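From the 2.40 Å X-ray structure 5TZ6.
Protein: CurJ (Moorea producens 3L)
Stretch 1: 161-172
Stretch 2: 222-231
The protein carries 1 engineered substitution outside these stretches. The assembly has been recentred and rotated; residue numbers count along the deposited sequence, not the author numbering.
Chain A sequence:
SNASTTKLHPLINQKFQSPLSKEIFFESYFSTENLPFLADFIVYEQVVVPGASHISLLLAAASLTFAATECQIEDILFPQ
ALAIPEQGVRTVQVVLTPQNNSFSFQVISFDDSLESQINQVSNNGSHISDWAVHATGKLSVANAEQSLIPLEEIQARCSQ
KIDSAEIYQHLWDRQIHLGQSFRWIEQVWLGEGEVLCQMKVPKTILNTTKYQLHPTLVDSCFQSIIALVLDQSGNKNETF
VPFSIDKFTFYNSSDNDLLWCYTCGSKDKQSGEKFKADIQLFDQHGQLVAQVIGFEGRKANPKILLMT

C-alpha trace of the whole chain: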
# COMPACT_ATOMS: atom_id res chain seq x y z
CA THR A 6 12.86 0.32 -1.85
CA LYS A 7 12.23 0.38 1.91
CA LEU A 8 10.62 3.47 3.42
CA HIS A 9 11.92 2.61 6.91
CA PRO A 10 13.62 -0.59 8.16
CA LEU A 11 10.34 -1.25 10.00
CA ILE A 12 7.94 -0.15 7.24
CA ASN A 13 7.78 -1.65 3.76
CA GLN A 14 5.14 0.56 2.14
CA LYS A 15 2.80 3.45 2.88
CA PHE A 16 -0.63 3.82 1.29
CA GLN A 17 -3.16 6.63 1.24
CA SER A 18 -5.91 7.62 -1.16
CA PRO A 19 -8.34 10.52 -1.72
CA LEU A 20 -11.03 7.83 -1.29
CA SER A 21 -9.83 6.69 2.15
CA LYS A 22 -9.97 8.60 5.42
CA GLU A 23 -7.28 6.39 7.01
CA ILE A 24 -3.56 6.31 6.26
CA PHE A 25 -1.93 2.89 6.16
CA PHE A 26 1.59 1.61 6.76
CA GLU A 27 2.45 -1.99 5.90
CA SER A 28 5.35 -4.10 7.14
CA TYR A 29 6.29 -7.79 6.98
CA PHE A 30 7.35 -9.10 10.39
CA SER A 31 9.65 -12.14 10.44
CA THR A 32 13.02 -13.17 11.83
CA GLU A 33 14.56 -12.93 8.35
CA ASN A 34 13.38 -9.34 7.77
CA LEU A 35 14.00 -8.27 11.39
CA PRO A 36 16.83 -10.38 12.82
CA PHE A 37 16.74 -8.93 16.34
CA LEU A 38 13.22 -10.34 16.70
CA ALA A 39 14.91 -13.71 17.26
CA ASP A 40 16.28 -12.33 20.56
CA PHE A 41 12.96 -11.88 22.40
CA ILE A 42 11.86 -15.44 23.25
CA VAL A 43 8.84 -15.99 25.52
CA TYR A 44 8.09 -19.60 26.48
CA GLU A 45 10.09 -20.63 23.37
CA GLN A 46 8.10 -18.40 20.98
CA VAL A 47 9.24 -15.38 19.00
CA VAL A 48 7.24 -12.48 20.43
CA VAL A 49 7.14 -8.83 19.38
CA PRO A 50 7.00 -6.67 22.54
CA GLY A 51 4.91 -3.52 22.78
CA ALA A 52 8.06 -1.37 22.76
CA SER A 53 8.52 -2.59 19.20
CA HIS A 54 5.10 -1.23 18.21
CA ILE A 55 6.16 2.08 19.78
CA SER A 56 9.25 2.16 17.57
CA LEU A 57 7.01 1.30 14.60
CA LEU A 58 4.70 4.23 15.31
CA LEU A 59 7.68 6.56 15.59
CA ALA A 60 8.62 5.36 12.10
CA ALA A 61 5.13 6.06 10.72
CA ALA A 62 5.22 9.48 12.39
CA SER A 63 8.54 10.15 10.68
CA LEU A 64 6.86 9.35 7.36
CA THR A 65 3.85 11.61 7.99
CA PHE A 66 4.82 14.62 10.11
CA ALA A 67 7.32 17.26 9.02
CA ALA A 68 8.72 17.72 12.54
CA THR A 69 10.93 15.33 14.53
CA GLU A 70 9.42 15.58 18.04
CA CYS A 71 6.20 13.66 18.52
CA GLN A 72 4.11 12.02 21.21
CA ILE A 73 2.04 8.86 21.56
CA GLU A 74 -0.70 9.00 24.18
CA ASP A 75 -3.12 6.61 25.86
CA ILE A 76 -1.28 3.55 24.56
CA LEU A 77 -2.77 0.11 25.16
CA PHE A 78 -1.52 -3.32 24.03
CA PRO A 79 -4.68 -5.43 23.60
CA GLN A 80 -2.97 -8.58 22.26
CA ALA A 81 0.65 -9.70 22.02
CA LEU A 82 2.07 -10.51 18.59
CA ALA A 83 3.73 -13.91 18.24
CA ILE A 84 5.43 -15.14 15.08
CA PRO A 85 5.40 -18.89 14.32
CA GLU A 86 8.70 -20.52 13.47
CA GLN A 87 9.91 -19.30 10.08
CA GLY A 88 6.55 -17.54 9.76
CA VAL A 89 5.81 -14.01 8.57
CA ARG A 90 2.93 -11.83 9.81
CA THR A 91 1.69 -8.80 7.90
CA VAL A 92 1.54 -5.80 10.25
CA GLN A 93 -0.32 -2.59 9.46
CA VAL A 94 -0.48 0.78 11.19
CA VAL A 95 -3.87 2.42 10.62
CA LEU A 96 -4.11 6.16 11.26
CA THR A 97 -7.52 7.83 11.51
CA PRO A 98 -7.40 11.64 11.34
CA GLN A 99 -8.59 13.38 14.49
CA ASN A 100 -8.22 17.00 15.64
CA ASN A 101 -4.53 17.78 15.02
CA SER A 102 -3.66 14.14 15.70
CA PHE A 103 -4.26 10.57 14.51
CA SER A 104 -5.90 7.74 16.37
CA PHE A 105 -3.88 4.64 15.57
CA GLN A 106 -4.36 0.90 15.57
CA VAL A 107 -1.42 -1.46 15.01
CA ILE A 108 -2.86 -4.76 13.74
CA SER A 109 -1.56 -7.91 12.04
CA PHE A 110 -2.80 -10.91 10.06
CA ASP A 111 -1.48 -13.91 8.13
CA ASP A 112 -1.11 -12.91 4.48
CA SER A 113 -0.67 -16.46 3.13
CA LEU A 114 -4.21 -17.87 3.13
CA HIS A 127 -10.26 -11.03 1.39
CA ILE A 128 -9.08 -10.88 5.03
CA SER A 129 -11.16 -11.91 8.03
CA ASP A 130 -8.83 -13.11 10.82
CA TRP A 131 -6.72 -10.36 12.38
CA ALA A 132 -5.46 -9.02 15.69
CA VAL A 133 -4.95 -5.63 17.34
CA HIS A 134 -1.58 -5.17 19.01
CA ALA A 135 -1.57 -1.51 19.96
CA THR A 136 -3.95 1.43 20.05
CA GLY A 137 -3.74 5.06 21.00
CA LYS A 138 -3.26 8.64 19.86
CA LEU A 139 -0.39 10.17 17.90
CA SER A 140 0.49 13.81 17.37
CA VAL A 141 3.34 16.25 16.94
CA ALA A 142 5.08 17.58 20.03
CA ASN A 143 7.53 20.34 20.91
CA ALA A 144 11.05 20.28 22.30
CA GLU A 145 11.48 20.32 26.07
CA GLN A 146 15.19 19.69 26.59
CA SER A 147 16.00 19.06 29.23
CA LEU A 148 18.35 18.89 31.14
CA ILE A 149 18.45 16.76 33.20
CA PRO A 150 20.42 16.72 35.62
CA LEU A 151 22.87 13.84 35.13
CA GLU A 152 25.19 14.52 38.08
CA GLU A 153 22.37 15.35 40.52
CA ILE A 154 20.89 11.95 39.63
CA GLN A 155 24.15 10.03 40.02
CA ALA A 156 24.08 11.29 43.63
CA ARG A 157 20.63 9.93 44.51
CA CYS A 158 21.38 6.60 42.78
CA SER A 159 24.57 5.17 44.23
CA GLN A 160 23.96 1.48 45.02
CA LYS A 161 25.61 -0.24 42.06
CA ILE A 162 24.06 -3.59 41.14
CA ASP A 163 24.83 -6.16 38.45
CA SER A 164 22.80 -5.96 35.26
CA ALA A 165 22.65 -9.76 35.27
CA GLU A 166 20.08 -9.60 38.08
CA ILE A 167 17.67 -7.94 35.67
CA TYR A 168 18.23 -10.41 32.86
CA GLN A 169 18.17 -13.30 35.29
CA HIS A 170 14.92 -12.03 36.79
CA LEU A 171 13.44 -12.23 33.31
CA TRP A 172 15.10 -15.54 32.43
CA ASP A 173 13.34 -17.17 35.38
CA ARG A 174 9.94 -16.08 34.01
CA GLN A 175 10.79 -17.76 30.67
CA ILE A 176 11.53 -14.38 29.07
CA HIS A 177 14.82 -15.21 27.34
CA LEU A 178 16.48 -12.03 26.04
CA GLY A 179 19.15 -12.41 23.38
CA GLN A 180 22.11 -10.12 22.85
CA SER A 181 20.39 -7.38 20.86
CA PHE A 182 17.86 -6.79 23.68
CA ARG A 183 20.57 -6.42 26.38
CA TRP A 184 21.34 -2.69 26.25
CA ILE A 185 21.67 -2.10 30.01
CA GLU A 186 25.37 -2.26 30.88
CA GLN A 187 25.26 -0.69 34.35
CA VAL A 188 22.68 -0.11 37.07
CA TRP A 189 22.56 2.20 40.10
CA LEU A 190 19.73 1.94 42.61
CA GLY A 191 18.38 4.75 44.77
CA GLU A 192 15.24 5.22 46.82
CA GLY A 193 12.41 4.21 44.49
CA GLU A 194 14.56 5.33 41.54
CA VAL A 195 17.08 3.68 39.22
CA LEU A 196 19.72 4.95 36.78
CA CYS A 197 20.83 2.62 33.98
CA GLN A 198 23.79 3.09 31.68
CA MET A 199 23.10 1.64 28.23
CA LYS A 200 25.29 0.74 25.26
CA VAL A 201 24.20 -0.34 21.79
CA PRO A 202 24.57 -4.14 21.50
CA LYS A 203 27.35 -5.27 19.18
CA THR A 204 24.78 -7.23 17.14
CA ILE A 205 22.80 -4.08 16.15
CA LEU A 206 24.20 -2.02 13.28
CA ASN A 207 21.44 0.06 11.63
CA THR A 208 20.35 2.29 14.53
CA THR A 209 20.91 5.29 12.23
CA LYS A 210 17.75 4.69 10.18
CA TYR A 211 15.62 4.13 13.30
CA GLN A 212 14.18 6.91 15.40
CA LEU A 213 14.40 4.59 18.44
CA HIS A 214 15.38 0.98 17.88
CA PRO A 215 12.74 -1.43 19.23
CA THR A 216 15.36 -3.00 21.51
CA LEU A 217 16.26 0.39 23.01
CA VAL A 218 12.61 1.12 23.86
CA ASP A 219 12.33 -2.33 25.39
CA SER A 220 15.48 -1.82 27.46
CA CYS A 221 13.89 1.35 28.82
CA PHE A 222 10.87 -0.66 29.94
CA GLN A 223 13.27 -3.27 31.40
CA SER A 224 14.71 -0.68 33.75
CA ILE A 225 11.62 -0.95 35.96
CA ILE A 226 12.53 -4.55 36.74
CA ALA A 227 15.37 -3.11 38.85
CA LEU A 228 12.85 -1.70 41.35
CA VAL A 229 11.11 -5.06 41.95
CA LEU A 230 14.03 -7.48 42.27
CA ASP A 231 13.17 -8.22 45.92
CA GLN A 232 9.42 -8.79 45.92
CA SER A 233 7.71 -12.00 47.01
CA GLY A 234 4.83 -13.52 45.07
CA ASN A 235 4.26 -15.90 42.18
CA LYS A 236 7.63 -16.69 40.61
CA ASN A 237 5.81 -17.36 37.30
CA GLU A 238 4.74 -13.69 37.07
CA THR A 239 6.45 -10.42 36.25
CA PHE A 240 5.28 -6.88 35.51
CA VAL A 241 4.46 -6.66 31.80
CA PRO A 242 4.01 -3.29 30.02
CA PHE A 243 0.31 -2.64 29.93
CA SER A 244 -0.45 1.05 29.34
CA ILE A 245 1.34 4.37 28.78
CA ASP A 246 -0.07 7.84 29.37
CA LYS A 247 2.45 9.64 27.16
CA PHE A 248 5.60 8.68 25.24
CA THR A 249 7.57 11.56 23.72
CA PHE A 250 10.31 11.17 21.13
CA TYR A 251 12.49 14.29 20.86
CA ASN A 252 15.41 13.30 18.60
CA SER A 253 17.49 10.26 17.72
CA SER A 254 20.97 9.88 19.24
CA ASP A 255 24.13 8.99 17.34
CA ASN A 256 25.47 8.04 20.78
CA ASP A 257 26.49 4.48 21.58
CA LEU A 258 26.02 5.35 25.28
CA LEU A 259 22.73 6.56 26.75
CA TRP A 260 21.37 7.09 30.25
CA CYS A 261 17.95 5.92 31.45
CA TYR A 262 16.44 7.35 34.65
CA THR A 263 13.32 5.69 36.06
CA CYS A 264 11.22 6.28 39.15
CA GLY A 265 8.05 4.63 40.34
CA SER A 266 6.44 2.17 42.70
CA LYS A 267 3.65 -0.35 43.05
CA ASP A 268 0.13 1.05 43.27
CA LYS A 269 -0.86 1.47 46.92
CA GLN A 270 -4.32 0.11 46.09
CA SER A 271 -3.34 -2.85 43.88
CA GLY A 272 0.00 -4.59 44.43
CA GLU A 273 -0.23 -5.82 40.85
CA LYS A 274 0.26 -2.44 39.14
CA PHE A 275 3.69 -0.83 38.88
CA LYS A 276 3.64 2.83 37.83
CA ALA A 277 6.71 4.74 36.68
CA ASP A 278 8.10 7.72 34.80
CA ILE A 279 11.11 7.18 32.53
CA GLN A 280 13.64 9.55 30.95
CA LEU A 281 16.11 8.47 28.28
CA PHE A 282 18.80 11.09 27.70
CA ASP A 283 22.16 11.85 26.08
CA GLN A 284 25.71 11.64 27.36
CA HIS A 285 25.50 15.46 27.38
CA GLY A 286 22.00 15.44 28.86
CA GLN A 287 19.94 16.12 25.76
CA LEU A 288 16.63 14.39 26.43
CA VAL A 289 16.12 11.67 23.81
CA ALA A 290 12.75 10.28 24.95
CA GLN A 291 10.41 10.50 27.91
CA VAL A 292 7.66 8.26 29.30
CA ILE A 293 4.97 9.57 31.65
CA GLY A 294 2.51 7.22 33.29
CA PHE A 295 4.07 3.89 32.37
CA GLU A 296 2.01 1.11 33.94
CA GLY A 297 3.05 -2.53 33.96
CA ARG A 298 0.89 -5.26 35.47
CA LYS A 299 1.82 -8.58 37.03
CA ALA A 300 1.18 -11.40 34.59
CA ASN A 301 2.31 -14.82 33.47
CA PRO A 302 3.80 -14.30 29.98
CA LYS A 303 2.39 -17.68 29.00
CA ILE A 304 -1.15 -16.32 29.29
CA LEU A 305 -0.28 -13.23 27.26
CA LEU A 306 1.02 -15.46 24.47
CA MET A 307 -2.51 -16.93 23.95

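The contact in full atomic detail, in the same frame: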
# COMPACT_ATOMS: atom_id res chain seq x y z
N LYS A 161 25.36 0.53 43.27
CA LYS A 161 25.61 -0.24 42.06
C LYS A 161 25.12 -1.68 42.22
O LYS A 161 25.31 -2.31 43.26
CB LYS A 161 27.10 -0.23 41.72
CG LYS A 161 27.41 -0.83 40.36
CD LYS A 161 28.85 -0.57 39.96
CE LYS A 161 29.17 -1.19 38.61
NZ LYS A 161 28.31 -0.61 37.53
N ILE A 162 24.48 -2.20 41.17
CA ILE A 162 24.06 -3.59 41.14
C ILE A 162 24.30 -4.16 39.74
O ILE A 162 24.37 -3.42 38.75
CB ILE A 162 22.58 -3.78 41.53
CG1 ILE A 162 21.66 -3.55 40.34
CG2 ILE A 162 22.20 -2.84 42.66
CD1 ILE A 162 20.20 -3.53 40.72
N ASP A 163 24.44 -5.48 39.68
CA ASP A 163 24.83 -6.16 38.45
C ASP A 163 23.64 -6.24 37.50
O ASP A 163 22.54 -6.64 37.90
CB ASP A 163 25.35 -7.56 38.76
CG ASP A 163 26.01 -8.23 37.56
OD1 ASP A 163 25.82 -7.76 36.42
OD2 ASP A 163 26.70 -9.25 37.77
N SER A 164 23.87 -5.88 36.25
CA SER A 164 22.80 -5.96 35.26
C SER A 164 22.27 -7.37 35.12
O SER A 164 21.11 -7.55 34.73
CB SER A 164 23.31 -5.44 33.91
OG SER A 164 24.48 -6.14 33.52
N ALA A 165 23.08 -8.38 35.45
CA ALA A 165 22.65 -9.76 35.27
C ALA A 165 21.39 -10.05 36.08
O ALA A 165 20.52 -10.80 35.63
CB ALA A 165 23.77 -10.72 35.66
N GLU A 166 21.26 -9.40 37.24
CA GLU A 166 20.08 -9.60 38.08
C GLU A 166 18.82 -9.28 37.30
O GLU A 166 17.80 -9.97 37.44
CB GLU A 166 20.18 -8.73 39.33
CG GLU A 166 21.15 -9.24 40.37
CD GLU A 166 21.00 -8.51 41.70
OE1 GLU A 166 21.94 -7.80 42.11
OE2 GLU A 166 19.92 -8.65 42.33
N ILE A 167 18.85 -8.25 36.46
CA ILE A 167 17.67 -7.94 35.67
C ILE A 167 17.42 -9.04 34.66
O ILE A 167 16.33 -9.62 34.60
CB ILE A 167 17.82 -6.57 34.98
CG1 ILE A 167 17.75 -5.44 36.02
CG2 ILE A 167 16.76 -6.39 33.90
CD1 ILE A 167 17.86 -4.06 35.40
N TYR A 168 18.46 -9.43 33.91
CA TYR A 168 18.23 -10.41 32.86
C TYR A 168 17.86 -11.75 33.47
O TYR A 168 16.93 -12.42 33.02
CB TYR A 168 19.47 -10.53 31.98
CG TYR A 168 19.86 -9.23 31.31
CD1 TYR A 168 18.92 -8.47 30.64
CD2 TYR A 168 21.17 -8.76 31.37
CE1 TYR A 168 19.28 -7.28 30.03
CE2 TYR A 168 21.54 -7.58 30.77
CZ TYR A 168 20.59 -6.84 30.10
OH TYR A 168 20.95 -5.65 29.49
N GLN A 169 18.50 -12.07 34.60
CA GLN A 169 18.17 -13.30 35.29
C GLN A 169 16.73 -13.27 35.78
O GLN A 169 15.99 -14.25 35.61
CB GLN A 169 19.12 -13.52 36.46
CG GLN A 169 18.87 -14.81 37.20
CD GLN A 169 19.24 -16.02 36.36
OE1 GLN A 169 20.38 -16.16 35.93
NE2 GLN A 169 18.27 -16.91 36.13
N HIS A 170 16.31 -12.14 36.36
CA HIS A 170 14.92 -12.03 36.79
C HIS A 170 13.98 -12.37 35.65
O HIS A 170 12.97 -13.06 35.84
CB HIS A 170 14.62 -10.62 37.33
CG HIS A 170 13.17 -10.39 37.64
ND1 HIS A 170 12.66 -10.49 38.92
CD2 HIS A 170 12.13 -10.05 36.85
CE1 HIS A 170 11.36 -10.23 38.90
NE2 HIS A 170 11.02 -9.97 37.65
N LEU A 171 14.31 -11.94 34.43
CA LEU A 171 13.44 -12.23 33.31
C LEU A 171 13.60 -13.67 32.85
O LEU A 171 12.61 -14.34 32.54
CB LEU A 171 13.72 -11.25 32.16
CG LEU A 171 13.28 -9.80 32.42
CD1 LEU A 171 13.75 -8.91 31.29
CD2 LEU A 171 11.76 -9.70 32.58
N TRP A 172 14.85 -14.16 32.84
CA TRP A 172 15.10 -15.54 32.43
C TRP A 172 14.26 -16.52 33.23
O TRP A 172 13.74 -17.50 32.68
CB TRP A 172 16.59 -15.85 32.56
CG TRP A 172 17.04 -17.00 31.72
CD1 TRP A 172 17.05 -18.32 32.07
CD2 TRP A 172 17.51 -16.94 30.37
NE1 TRP A 172 17.53 -19.08 31.03
CE2 TRP A 172 17.81 -18.26 29.97
CE3 TRP A 172 17.73 -15.90 29.46
CZ2 TRP A 172 18.30 -18.57 28.71
CZ3 TRP A 172 18.22 -16.20 28.21
CH2 TRP A 172 18.50 -17.53 27.84
N PHE A 222 11.88 -0.01 29.10
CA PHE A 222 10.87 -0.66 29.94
C PHE A 222 11.49 -1.67 30.91
O PHE A 222 10.96 -1.88 32.00
CB PHE A 222 9.81 -1.33 29.08
CG PHE A 222 9.05 -0.38 28.20
CD1 PHE A 222 9.07 0.98 28.46
CD2 PHE A 222 8.29 -0.85 27.14
CE1 PHE A 222 8.37 1.87 27.65
CE2 PHE A 222 7.58 0.03 26.34
CZ PHE A 222 7.63 1.39 26.59
N GLN A 223 12.62 -2.30 30.53
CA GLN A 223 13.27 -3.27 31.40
C GLN A 223 13.82 -2.62 32.65
O GLN A 223 13.99 -3.29 33.67
CB GLN A 223 14.41 -3.98 30.67
CG GLN A 223 14.03 -4.75 29.43
CD GLN A 223 15.27 -5.15 28.65
OE1 GLN A 223 16.36 -5.22 29.21
NE2 GLN A 223 15.11 -5.39 27.35
N SER A 224 14.15 -1.33 32.58
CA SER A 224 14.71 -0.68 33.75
C SER A 224 13.81 -0.85 34.98
O SER A 224 14.32 -0.95 36.10
CB SER A 224 14.95 0.81 33.48
OG SER A 224 13.74 1.47 33.15
N ILE A 225 12.49 -0.90 34.79
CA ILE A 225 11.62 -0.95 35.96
C ILE A 225 11.83 -2.24 36.73
O ILE A 225 11.59 -2.28 37.94
CB ILE A 225 10.12 -0.80 35.60
CG1 ILE A 225 9.52 -2.17 35.25
CG2 ILE A 225 9.92 0.21 34.47
CD1 ILE A 225 8.16 -2.38 35.86
N ILE A 226 12.30 -3.29 36.06
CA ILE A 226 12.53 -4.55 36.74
C ILE A 226 13.48 -4.34 37.91
O ILE A 226 13.41 -5.07 38.92
CB ILE A 226 13.09 -5.60 35.76
CG1 ILE A 226 12.01 -6.03 34.76
CG2 ILE A 226 13.68 -6.79 36.51
CD1 ILE A 226 10.75 -6.57 35.40
N ALA A 227 14.37 -3.35 37.81
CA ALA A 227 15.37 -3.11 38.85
C ALA A 227 14.78 -2.57 40.14
O ALA A 227 15.48 -2.55 41.16
CB ALA A 227 16.45 -2.16 38.33
N LEU A 228 13.51 -2.16 40.14
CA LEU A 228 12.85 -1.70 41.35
C LEU A 228 11.99 -2.78 42.00
O LEU A 228 11.34 -2.50 43.01
CB LEU A 228 11.99 -0.47 41.06
CG LEU A 228 12.68 0.64 40.27
CD1 LEU A 228 11.67 1.69 39.86
CD2 LEU A 228 13.80 1.27 41.08
N VAL A 229 11.97 -3.99 41.45
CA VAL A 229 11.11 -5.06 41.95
C VAL A 229 11.89 -6.36 42.09
O VAL A 229 11.30 -7.45 42.10
CB VAL A 229 9.88 -5.24 41.04
CG1 VAL A 229 9.12 -3.94 40.91
CG2 VAL A 229 10.32 -5.74 39.68
N LEU A 230 13.22 -6.27 42.19
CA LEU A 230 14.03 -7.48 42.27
C LEU A 230 13.77 -8.26 43.56
O LEU A 230 14.00 -9.48 43.60
CB LEU A 230 15.52 -7.13 42.17
CG LEU A 230 16.01 -6.59 40.83
CD1 LEU A 230 17.47 -6.20 40.90
CD2 LEU A 230 15.79 -7.64 39.75
N ASP A 231 13.32 -7.58 44.61
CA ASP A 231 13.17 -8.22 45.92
C ASP A 231 11.85 -8.99 46.07
O ASP A 231 11.82 -10.04 46.73
CB ASP A 231 13.28 -7.17 47.02
CG ASP A 231 12.27 -6.03 46.84
OD1 ASP A 231 12.07 -5.58 45.69
OD2 ASP A 231 11.69 -5.59 47.85
O HOH W 1 18.77 -3.60 28.02

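How does a polar residue, Gln223, fit at the start of this largely apolar contact? Its side chain points toward stretch 1 in an extended form, chi1 m and chi2 t, and brings OE1 to 3.7 Å from CE1 of Tyr168, at the edge of the ring and near its plane. No direct hydrogen bond joins the stretches here or anywhere else along the contact. Instead, a water donates to Gln223 OE1 at 3.1 Å and makes a weak bond with Tyr168 OH at 3.3 Å. The CA-to-CB bond of Tyr168 points away from stretch 2, but the length of the side chain lets its end come nearer. Buried glutamine needs such partners, and Gln223 NE2 finds its own elsewhere in the structure.

What occupies the middle of the contact? Ile226 points toward the helix of stretch 1 and meets three of its residues. Its CG2 lies 3.6 Å from His170 CD2 and 4.1 Å from Ile167 CG2, while its CG1 lies 4.3 Å from Leu171 CD2. With chi1 and chi2 both m, the branched side chain fills the space among these neighbours without any polar atom to satisfy. His170 offers carbon to this packing, and its NE2 is hydrogen-bonded elsewhere in the structure, so the ring serves an apolar and a polar role at once.

Why does a residue as small as Ala227 suit the next place? The backbones run close here, with the CA atoms of Ile167 and Ala227 6.2 Å apart. Ile167 sets off sideways, but its extended side chain, chi1 m and chi2 t, carries CD1 to 3.8 Å from Ala227 CB. A single methyl group therefore gives the isoleucine a close apolar surface. Ile167 is buried, and its two methyls reach different neighbours: CD1 packs on Ala227, CG2 on Ile226.

How does the contact close at the end of stretch 2? Leu230 has the largest area covered by the other stretch, although it remains partly exposed. It too starts sideways, and its end turns nearer: CD1 lies 3.8 Å from Ile162 CD1 and 3.7 Å from Glu166 OE2, and CD2 lies 4.0 Å from His170 CB. Leu230 thus touches both Ile162, ahead of the helix, and residues of the helix itself. The carboxylate of Glu166, which is exposed, lies beside this methyl group without forming a polar bond to it. In all, 504 Å² is buried between the stretches, held chiefly by apolar packing.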